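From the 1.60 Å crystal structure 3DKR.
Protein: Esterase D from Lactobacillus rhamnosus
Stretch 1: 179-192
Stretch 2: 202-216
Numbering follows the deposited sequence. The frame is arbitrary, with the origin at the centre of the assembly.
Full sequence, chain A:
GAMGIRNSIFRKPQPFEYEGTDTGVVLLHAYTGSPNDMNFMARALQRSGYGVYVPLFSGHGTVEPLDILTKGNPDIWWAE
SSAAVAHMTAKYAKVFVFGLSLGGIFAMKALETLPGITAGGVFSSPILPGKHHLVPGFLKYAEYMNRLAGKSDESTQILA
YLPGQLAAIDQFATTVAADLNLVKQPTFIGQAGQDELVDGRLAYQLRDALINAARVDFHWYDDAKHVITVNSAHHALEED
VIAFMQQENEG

Stretch 1, residues 179-192: DLNLVKQPTFIGQA
Stretch 2, residues 202-216: LAYQLRDALINAARV

Where a helix packs on a strand, the rotamers of the facing side chains decide how the space between is filled, and esterase D illustrates the point. Strand 187-192 and helix 202-209 run nearly antiparallel (168°), their axes 9.1 Å apart at closest approach. Ile189, pointing toward the helix, adopts chi1 m and chi2 t; this extends CD1 to 3.7 Å from Leu206 CG and 3.7 Å from Val216 CG1, while its CG2 lies 4.0 Å from Ala203 CB. Ala203 also receives Gln191, whose CB sits 3.8 Å from Ala203 CB.

Leu180, in a 3-10 segment (180-182), is likewise m,t, bringing CD1 to 3.6 Å from Ala209 CB and 3.7 Å from Leu206 CD1. Leu206 starts sideways, but its t,p conformation carries its end inward. Leu210 (m,t) divides its methyls: CD2 is 3.7 Å from Val183 CB, CD1 3.8 Å from Thr187 CG2.

Beyond the helix, a type I turn, Leu210 to Ala213, presents Asn212 (chi1 m, chi2 -44°), whose ND2 donates to Asn181 O (2.8 Å, 178°). A water joins Leu180 O, Val183 O and Asn212 N. Ala214 N donates to Lys184 O (2.8 Å). Thr187 N donates to Arg215 O (2.9 Å), and Thr187 pairs with Val216 in a parallel bridge, CA to CA 4.9 Å. Arg215, chi1 p, then extends its guanidinium, one face covered by Pro186 CB.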

ATOM      1  N   ASP A 179       1.211  12.084 -13.145  1.00 17.96           N
ATOM      2  CA  ASP A 179       1.277  11.084 -14.216  1.00 18.00           C
ATOM      3  C   ASP A 179       0.065  10.152 -14.268  1.00 17.85           C
ATOM      4  O   ASP A 179       0.085   9.171 -15.002  1.00 17.62           O
ATOM      5  CB  ASP A 179       2.537  10.222 -14.060  1.00 18.16           C
ATOM      6  CG  ASP A 179       3.781  10.876 -14.615  1.00 21.44           C
ATOM      7  OD1 ASP A 179       3.674  11.823 -15.443  1.00 24.57           O
ATOM      8  OD2 ASP A 179       4.886  10.436 -14.236  1.00 22.81           O
ATOM      9  N   LEU A 180      -0.979  10.423 -13.489  1.00 18.00           N
ATOM     10  CA  LEU A 180      -2.150   9.528 -13.460  1.00 17.77           C
ATOM     11  C   LEU A 180      -2.825   9.400 -14.839  1.00 18.47           C
ATOM     12  O   LEU A 180      -3.458   8.379 -15.133  1.00 18.22           O
ATOM     13  CB  LEU A 180      -3.154   9.970 -12.414  1.00 17.99           C
ATOM     14  CG  LEU A 180      -2.738   9.696 -10.964  1.00 16.66           C
ATOM     15  CD1 LEU A 180      -3.668  10.463 -10.045  1.00 16.44           C
ATOM     16  CD2 LEU A 180      -2.749   8.194 -10.640  1.00 18.10           C
ATOM     17  N   ASN A 181      -2.658  10.417 -15.681  1.00 18.68           N
ATOM     18  CA  ASN A 181      -3.136  10.345 -17.067  1.00 19.88           C
ATOM     19  C   ASN A 181      -2.536   9.182 -17.839  1.00 20.31           C
ATOM     20  O   ASN A 181      -3.098   8.749 -18.860  1.00 21.34           O
ATOM     21  CB  ASN A 181      -2.862  11.663 -17.816  1.00 19.89           C
ATOM     22  CG  ASN A 181      -1.395  11.931 -18.013  1.00 21.28           C
ATOM     23  OD1 ASN A 181      -0.826  11.588 -19.050  1.00 24.82           O
ATOM     24  ND2 ASN A 181      -0.760  12.560 -17.018  1.00 21.02           N
ATOM     25  N   LEU A 182      -1.386   8.687 -17.390  1.00 20.18           N
ATOM     26  CA  LEU A 182      -0.718   7.580 -18.075  1.00 20.21           C
ATOM     27  C   LEU A 182      -1.393   6.230 -17.838  1.00 20.08           C
ATOM     28  O   LEU A 182      -1.130   5.265 -18.579  1.00 21.19           O
ATOM     29  CB  LEU A 182       0.747   7.496 -17.667  1.00 21.11           C
ATOM     30  CG  LEU A 182       1.646   8.674 -18.038  1.00 21.08           C
ATOM     31  CD1 LEU A 182       3.062   8.402 -17.578  1.00 22.31           C
ATOM     32  CD2 LEU A 182       1.596   8.938 -19.562  1.00 24.14           C
ATOM     33  N   VAL A 183      -2.251   6.131 -16.825  1.00 19.09           N
ATOM     34  CA  VAL A 183      -2.833   4.835 -16.476  1.00 18.89           C
ATOM     35  C   VAL A 183      -3.919   4.430 -17.467  1.00 18.56           C
ATOM     36  O   VAL A 183      -4.925   5.117 -17.606  1.00 19.25           O
ATOM     37  CB  VAL A 183      -3.455   4.825 -15.075  1.00 18.18           C
ATOM     38  CG1 VAL A 183      -4.048   3.442 -14.760  1.00 20.05           C
ATOM     39  CG2 VAL A 183      -2.403   5.193 -14.030  1.00 19.17           C
ATOM     40  N   LYS A 184      -3.703   3.307 -18.149  1.00 18.97           N
ATOM     41  CA  LYS A 184      -4.705   2.757 -19.060  1.00 19.34           C
ATOM     42  C   LYS A 184      -5.470   1.565 -18.471  1.00 18.67           C
ATOM     43  O   LYS A 184      -6.571   1.226 -18.933  1.00 18.44           O
ATOM     44  CB  LYS A 184      -4.035   2.317 -20.358  1.00 20.83           C
ATOM     45  CG  LYS A 184      -3.303   3.407 -21.134  1.00 22.84           C
ATOM     46  CD  LYS A 184      -4.085   4.692 -21.316  1.00 27.44           C
ATOM     47  CE  LYS A 184      -3.232   5.773 -21.997  1.00 28.15           C
ATOM     48  NZ  LYS A 184      -3.226   7.069 -21.222  1.00 31.95           N
ATOM     49  N   GLN A 185      -4.890   0.920 -17.459  1.00 17.66           N
ATOM     50  CA  GLN A 185      -5.449  -0.297 -16.900  1.00 17.35           C
ATOM     51  C   GLN A 185      -6.681  -0.024 -16.058  1.00 17.10           C
ATOM     52  O   GLN A 185      -6.812   1.071 -15.482  1.00 17.24           O
ATOM     53  CB  GLN A 185      -4.440  -1.003 -15.985  1.00 17.30           C
ATOM     54  CG  GLN A 185      -3.156  -1.454 -16.652  1.00 17.03           C
ATOM     55  CD  GLN A 185      -2.030  -0.456 -16.524  1.00 17.97           C
ATOM     56  OE1 GLN A 185      -2.263   0.746 -16.391  1.00 17.57           O
ATOM     57  NE2 GLN A 185      -0.791  -0.955 -16.562  1.00 18.63           N
ATOM     58  N   PRO A 186      -7.553  -1.034 -15.920  1.00 17.13           N
ATOM     59  CA  PRO A 186      -8.565  -0.983 -14.885  1.00 17.09           C
ATOM     60  C   PRO A 186      -7.918  -0.679 -13.526  1.00 16.92           C
ATOM     61  O   PRO A 186      -6.872  -1.259 -13.200  1.00 17.60           O
ATOM     62  CB  PRO A 186      -9.151  -2.401 -14.899  1.00 18.00           C
ATOM     63  CG  PRO A 186      -8.890  -2.891 -16.277  1.00 17.16           C
ATOM     64  CD  PRO A 186      -7.624  -2.283 -16.706  1.00 17.35           C
ATOM     65  N   THR A 187      -8.529   0.229 -12.774  1.00 16.96           N
ATOM     66  CA  THR A 187      -8.006   0.644 -11.463  1.00 16.37           C
ATOM     67  C   THR A 187      -9.054   0.485 -10.372  1.00 16.64           C
ATOM     68  O   THR A 187     -10.204   0.904 -10.521  1.00 18.04           O
ATOM     69  CB  THR A 187      -7.530   2.091 -11.512  1.00 16.52           C
ATOM     70  OG1 THR A 187      -6.571   2.237 -12.561  1.00 17.46           O
ATOM     71  CG2 THR A 187      -6.913   2.522 -10.177  1.00 17.39           C
ATOM     72  N   PHE A 188      -8.621  -0.109  -9.264  1.00 15.58           N
ATOM     73  CA  PHE A 188      -9.432  -0.321  -8.075  1.00 15.45           C
ATOM     74  C   PHE A 188      -9.105   0.756  -7.057  1.00 15.47           C
ATOM     75  O   PHE A 188      -7.938   1.054  -6.811  1.00 15.92           O
ATOM     76  CB  PHE A 188      -9.122  -1.698  -7.469  1.00 15.82           C
ATOM     77  CG  PHE A 188      -9.949  -2.034  -6.270  1.00 15.87           C
ATOM     78  CD1 PHE A 188     -11.159  -2.707  -6.409  1.00 15.70           C
ATOM     79  CD2 PHE A 188      -9.558  -1.641  -4.999  1.00 16.19           C
ATOM     80  CE1 PHE A 188     -11.947  -3.007  -5.298  1.00 16.97           C
ATOM     81  CE2 PHE A 188     -10.334  -1.949  -3.891  1.00 17.49           C
ATOM     82  CZ  PHE A 188     -11.542  -2.619  -4.045  1.00 17.58           C
ATOM     83  N   ILE A 189     -10.144   1.329  -6.458  1.00 15.51           N
ATOM     84  CA  ILE A 189      -9.966   2.307  -5.374  1.00 15.75           C
ATOM     85  C   ILE A 189     -10.842   1.946  -4.193  1.00 16.43           C
ATOM     86  O   ILE A 189     -12.071   1.909  -4.314  1.00 16.49           O
ATOM     87  CB  ILE A 189     -10.303   3.744  -5.809  1.00 15.83           C
ATOM     88  CG1 ILE A 189      -9.431   4.162  -6.991  1.00 15.51           C
ATOM     89  CG2 ILE A 189     -10.127   4.696  -4.607  1.00 15.70           C
ATOM     90  CD1 ILE A 189      -9.754   5.551  -7.597  1.00 17.78           C
ATOM     91  N   GLY A 190     -10.214   1.640  -3.058  1.00 16.07           N
ATOM     92  CA  GLY A 190     -10.918   1.437  -1.812  1.00 15.82           C
ATOM     93  C   GLY A 190     -10.465   2.451  -0.782  1.00 15.73           C
ATOM     94  O   GLY A 190      -9.278   2.775  -0.704  1.00 15.39           O
ATOM     95  N   GLN A 191     -11.405   2.962   0.008  1.00 15.51           N
ATOM     96  CA  GLN A 191     -11.103   4.004   0.982  1.00 15.90           C
ATOM     97  C   GLN A 191     -11.983   3.864   2.222  1.00 16.13           C
ATOM     98  O   GLN A 191     -13.205   3.781   2.108  1.00 16.34           O
ATOM     99  CB  GLN A 191     -11.333   5.368   0.347  1.00 15.72           C
ATOM    100  CG  GLN A 191     -11.140   6.546   1.278  1.00 16.80           C
ATOM    101  CD  GLN A 191      -9.772   6.587   1.888  1.00 14.96           C
ATOM    102  OE1 GLN A 191      -8.772   6.684   1.169  1.00 15.66           O
ATOM    103  NE2 GLN A 191      -9.712   6.568   3.221  1.00 16.49           N
ATOM    104  N   ALA A 192     -11.349   3.863   3.385  1.00 16.63           N
ATOM    105  CA  ALA A 192     -12.040   3.864   4.675  1.00 16.72           C
ATOM    106  C   ALA A 192     -12.846   5.156   4.856  1.00 17.47           C
ATOM    107  O   ALA A 192     -12.341   6.243   4.574  1.00 17.43           O
ATOM    108  CB  ALA A 192     -11.025   3.712   5.811  1.00 17.47           C
ATOM    109  N   LEU A 202      -9.402  12.395  -0.868  1.00 17.20           N
ATOM    110  CA  LEU A 202      -8.400  12.170  -1.917  1.00 17.81           C
ATOM    111  C   LEU A 202      -8.775  11.026  -2.859  1.00 17.61           C
ATOM    112  O   LEU A 202      -8.351  11.005  -4.018  1.00 18.22           O
ATOM    113  CB  LEU A 202      -7.021  11.888  -1.309  1.00 18.01           C
ATOM    114  CG  LEU A 202      -6.176  13.092  -0.942  1.00 19.45           C
ATOM    115  CD1 LEU A 202      -6.982  14.143  -0.206  1.00 22.57           C
ATOM    116  CD2 LEU A 202      -4.970  12.601  -0.099  1.00 19.16           C
ATOM    117  N   ALA A 203      -9.556  10.071  -2.366  1.00 17.05           N
ATOM    118  CA  ALA A 203      -9.950   8.936  -3.190  1.00 17.14           C
ATOM    119  C   ALA A 203     -10.747   9.410  -4.411  1.00 16.92           C
ATOM    120  O   ALA A 203     -10.598   8.874  -5.508  1.00 16.70           O
ATOM    121  CB  ALA A 203     -10.759   7.945  -2.362  1.00 16.53           C
ATOM    122  N   TYR A 204     -11.612  10.401  -4.204  1.00 17.22           N
ATOM    123  CA  TYR A 204     -12.396  10.972  -5.296  1.00 17.07           C
ATOM    124  C   TYR A 204     -11.524  11.723  -6.284  1.00 17.46           C
ATOM    125  O   TYR A 204     -11.737  11.660  -7.500  1.00 17.17           O
ATOM    126  CB  TYR A 204     -13.465  11.907  -4.747  1.00 16.82           C
ATOM    127  CG  TYR A 204     -14.435  11.237  -3.809  1.00 16.34           C
ATOM    128  CD1 TYR A 204     -15.404  10.375  -4.296  1.00 18.06           C
ATOM    129  CD2 TYR A 204     -14.381  11.450  -2.446  1.00 17.27           C
ATOM    130  CE1 TYR A 204     -16.316   9.752  -3.444  1.00 16.30           C
ATOM    131  CE2 TYR A 204     -15.267  10.835  -1.586  1.00 16.95           C
ATOM    132  CZ  TYR A 204     -16.245   9.990  -2.088  1.00 17.88           C
ATOM    133  OH  TYR A 204     -17.150   9.369  -1.261  1.00 17.38           O
ATOM    134  N   GLN A 205     -10.506  12.419  -5.780  1.00 17.07           N
ATOM    135  CA  GLN A 205      -9.570  13.090  -6.679  1.00 18.18           C
ATOM    136  C   GLN A 205      -8.773  12.084  -7.524  1.00 18.14           C
ATOM    137  O   GLN A 205      -8.504  12.315  -8.711  1.00 18.29           O
ATOM    138  CB  GLN A 205      -8.616  14.001  -5.898  1.00 19.18           C
ATOM    139  CG  GLN A 205      -9.241  15.274  -5.341  1.00 23.49           C
ATOM    140  CD  GLN A 205      -8.201  16.397  -5.165  1.00 29.17           C
ATOM    141  OE1 GLN A 205      -7.012  16.138  -4.943  1.00 33.53           O
ATOM    142  NE2 GLN A 205      -8.643  17.644  -5.309  1.00 32.91           N
ATOM    143  N   LEU A 206      -8.391  10.968  -6.907  1.00 17.17           N
ATOM    144  CA  LEU A 206      -7.682   9.919  -7.623  1.00 17.47           C
ATOM    145  C   LEU A 206      -8.591   9.379  -8.729  1.00 18.11           C
ATOM    146  O   LEU A 206      -8.198   9.336  -9.889  1.00 18.61           O
ATOM    147  CB  LEU A 206      -7.245   8.815  -6.653  1.00 17.65           C
ATOM    148  CG  LEU A 206      -6.644   7.545  -7.245  1.00 18.07           C
ATOM    149  CD1 LEU A 206      -5.429   7.868  -8.107  1.00 19.40           C
ATOM    150  CD2 LEU A 206      -6.319   6.551  -6.102  1.00 17.25           C
ATOM    151  N   ARG A 207      -9.813   9.006  -8.363  1.00 18.56           N
ATOM    152  CA  ARG A 207     -10.812   8.553  -9.338  1.00 19.87           C
ATOM    153  C   ARG A 207     -10.935   9.515 -10.506  1.00 19.90           C
ATOM    154  O   ARG A 207     -10.879   9.104 -11.668  1.00 20.48           O
ATOM    155  CB  ARG A 207     -12.165   8.403  -8.663  1.00 20.20           C
ATOM    156  CG  ARG A 207     -13.309   8.011  -9.615  1.00 21.81           C
ATOM    157  CD  ARG A 207     -14.663   8.254  -8.959  1.00 23.35           C
ATOM    158  NE  ARG A 207     -14.891   9.681  -8.741  1.00 23.96           N
ATOM    159  CZ  ARG A 207     -15.897  10.186  -8.036  1.00 23.41           C
ATOM    160  NH1 ARG A 207     -16.785   9.386  -7.458  1.00 24.33           N
ATOM    161  NH2 ARG A 207     -16.002  11.507  -7.905  1.00 24.36           N
ATOM    162  N   ASP A 208     -11.109  10.797 -10.199  1.00 19.99           N
ATOM    163  CA  ASP A 208     -11.311  11.808 -11.238  1.00 20.79           C
ATOM    164  C   ASP A 208     -10.085  12.059 -12.132  1.00 20.32           C
ATOM    165  O   ASP A 208     -10.238  12.506 -13.277  1.00 21.56           O
ATOM    166  CB  ASP A 208     -11.773  13.127 -10.606  1.00 21.34           C
ATOM    167  CG  ASP A 208     -13.143  13.032  -9.955  1.00 24.04           C
ATOM    168  OD1 ASP A 208     -13.847  12.005 -10.098  1.00 25.14           O
ATOM    169  OD2 ASP A 208     -13.526  14.023  -9.284  1.00 28.82           O
ATOM    170  N   ALA A 209      -8.874  11.802 -11.623  1.00 19.20           N
ATOM    171  CA  ALA A 209      -7.646  12.057 -12.391  1.00 19.31           C
ATOM    172  C   ALA A 209      -7.345  10.935 -13.376  1.00 18.98           C
ATOM    173  O   ALA A 209      -6.530  11.116 -14.277  1.00 19.22           O
ATOM    174  CB  ALA A 209      -6.437  12.251 -11.461  1.00 19.34           C
ATOM    175  N   LEU A 210      -7.990   9.782 -13.187  1.00 19.10           N
ATOM    176  CA  LEU A 210      -7.712   8.584 -13.997  1.00 19.09           C
ATOM    177  C   LEU A 210      -8.496   8.642 -15.306  1.00 19.56           C
ATOM    178  O   LEU A 210      -9.287   7.753 -15.617  1.00 19.77           O
ATOM    179  CB  LEU A 210      -8.040   7.319 -13.209  1.00 19.33           C
ATOM    180  CG  LEU A 210      -7.022   7.047 -12.085  1.00 18.27           C
ATOM    181  CD1 LEU A 210      -7.597   6.111 -11.042  1.00 18.94           C
ATOM    182  CD2 LEU A 210      -5.717   6.518 -12.641  1.00 18.22           C
ATOM    183  N   ILE A 211      -8.247   9.689 -16.079  1.00 20.56           N
ATOM    184  CA  ILE A 211      -9.093   9.993 -17.242  1.00 21.18           C
ATOM    185  C   ILE A 211      -8.956   8.965 -18.374  1.00 21.22           C
ATOM    186  O   ILE A 211      -9.868   8.820 -19.202  1.00 22.72           O
ATOM    187  CB  ILE A 211      -8.830  11.424 -17.779  1.00 20.99           C
ATOM    188  CG1 ILE A 211      -7.389  11.595 -18.239  1.00 21.45           C
ATOM    189  CG2 ILE A 211      -9.163  12.470 -16.701  1.00 22.41           C
ATOM    190  CD1 ILE A 211      -7.181  12.891 -19.031  1.00 22.91           C
ATOM    191  N   ASN A 212      -7.840   8.243 -18.395  1.00 20.70           N
ATOM    192  CA  ASN A 212      -7.566   7.254 -19.450  1.00 20.52           C
ATOM    193  C   ASN A 212      -7.656   5.784 -19.021  1.00 20.73           C
ATOM    194  O   ASN A 212      -7.448   4.879 -19.838  1.00 20.38           O
ATOM    195  CB  ASN A 212      -6.212   7.550 -20.056  1.00 21.20           C
ATOM    196  CG  ASN A 212      -6.192   8.894 -20.757  1.00 21.24           C
ATOM    197  OD1 ASN A 212      -7.131   9.225 -21.489  1.00 25.94           O
ATOM    198  ND2 ASN A 212      -5.143   9.670 -20.543  1.00 22.22           N
ATOM    199  N   ALA A 213      -7.980   5.546 -17.754  1.00 20.20           N
ATOM    200  CA  ALA A 213      -8.130   4.178 -17.240  1.00 20.38           C
ATOM    201  C   ALA A 213      -9.311   3.493 -17.921  1.00 20.81           C
ATOM    202  O   ALA A 213     -10.364   4.110 -18.128  1.00 21.23           O
ATOM    203  CB  ALA A 213      -8.338   4.182 -15.730  1.00 20.36           C
ATOM    204  N   ALA A 214      -9.133   2.225 -18.284  1.00 21.16           N
ATOM    205  CA  ALA A 214     -10.231   1.450 -18.905  1.00 21.72           C
ATOM    206  C   ALA A 214     -11.519   1.464 -18.076  1.00 22.38           C
ATOM    207  O   ALA A 214     -12.632   1.517 -18.628  1.00 23.38           O
ATOM    208  CB  ALA A 214      -9.801   0.019 -19.151  1.00 21.54           C
ATOM    209  N   ARG A 215     -11.364   1.367 -16.758  1.00 22.20           N
ATOM    210  CA  ARG A 215     -12.446   1.517 -15.801  1.00 22.96           C
ATOM    211  C   ARG A 215     -11.861   1.871 -14.441  1.00 21.82           C
ATOM    212  O   ARG A 215     -10.671   1.641 -14.192  1.00 21.60           O
ATOM    213  CB  ARG A 215     -13.295   0.248 -15.687  1.00 23.19           C
ATOM    214  CG  ARG A 215     -12.635  -0.959 -15.012  1.00 25.43           C
ATOM    215  CD  ARG A 215     -13.671  -2.059 -14.618  1.00 26.83           C
ATOM    216  NE  ARG A 215     -13.052  -3.208 -13.923  1.00 29.06           N
ATOM    217  CZ  ARG A 215     -12.300  -4.131 -14.522  1.00 29.69           C
ATOM    218  NH1 ARG A 215     -12.061  -4.064 -15.825  1.00 32.10           N
ATOM    219  NH2 ARG A 215     -11.773  -5.129 -13.817  1.00 29.36           N
ATOM    220  N   VAL A 216     -12.696   2.464 -13.591  1.00 21.34           N
ATOM    221  CA  VAL A 216     -12.339   2.727 -12.202  1.00 20.60           C
ATOM    222  C   VAL A 216     -13.385   2.115 -11.274  1.00 20.76           C
ATOM    223  O   VAL A 216     -14.548   2.533 -11.261  1.00 22.22           O
ATOM    224  CB  VAL A 216     -12.189   4.235 -11.920  1.00 20.61           C
ATOM    225  CG1 VAL A 216     -11.794   4.453 -10.470  1.00 20.83           C
ATOM    226  CG2 VAL A 216     -11.154   4.833 -12.860  1.00 20.98           C
TER
HETATM  227  O   HOH W   1      -5.796   7.571 -16.515  1.00 17.94           O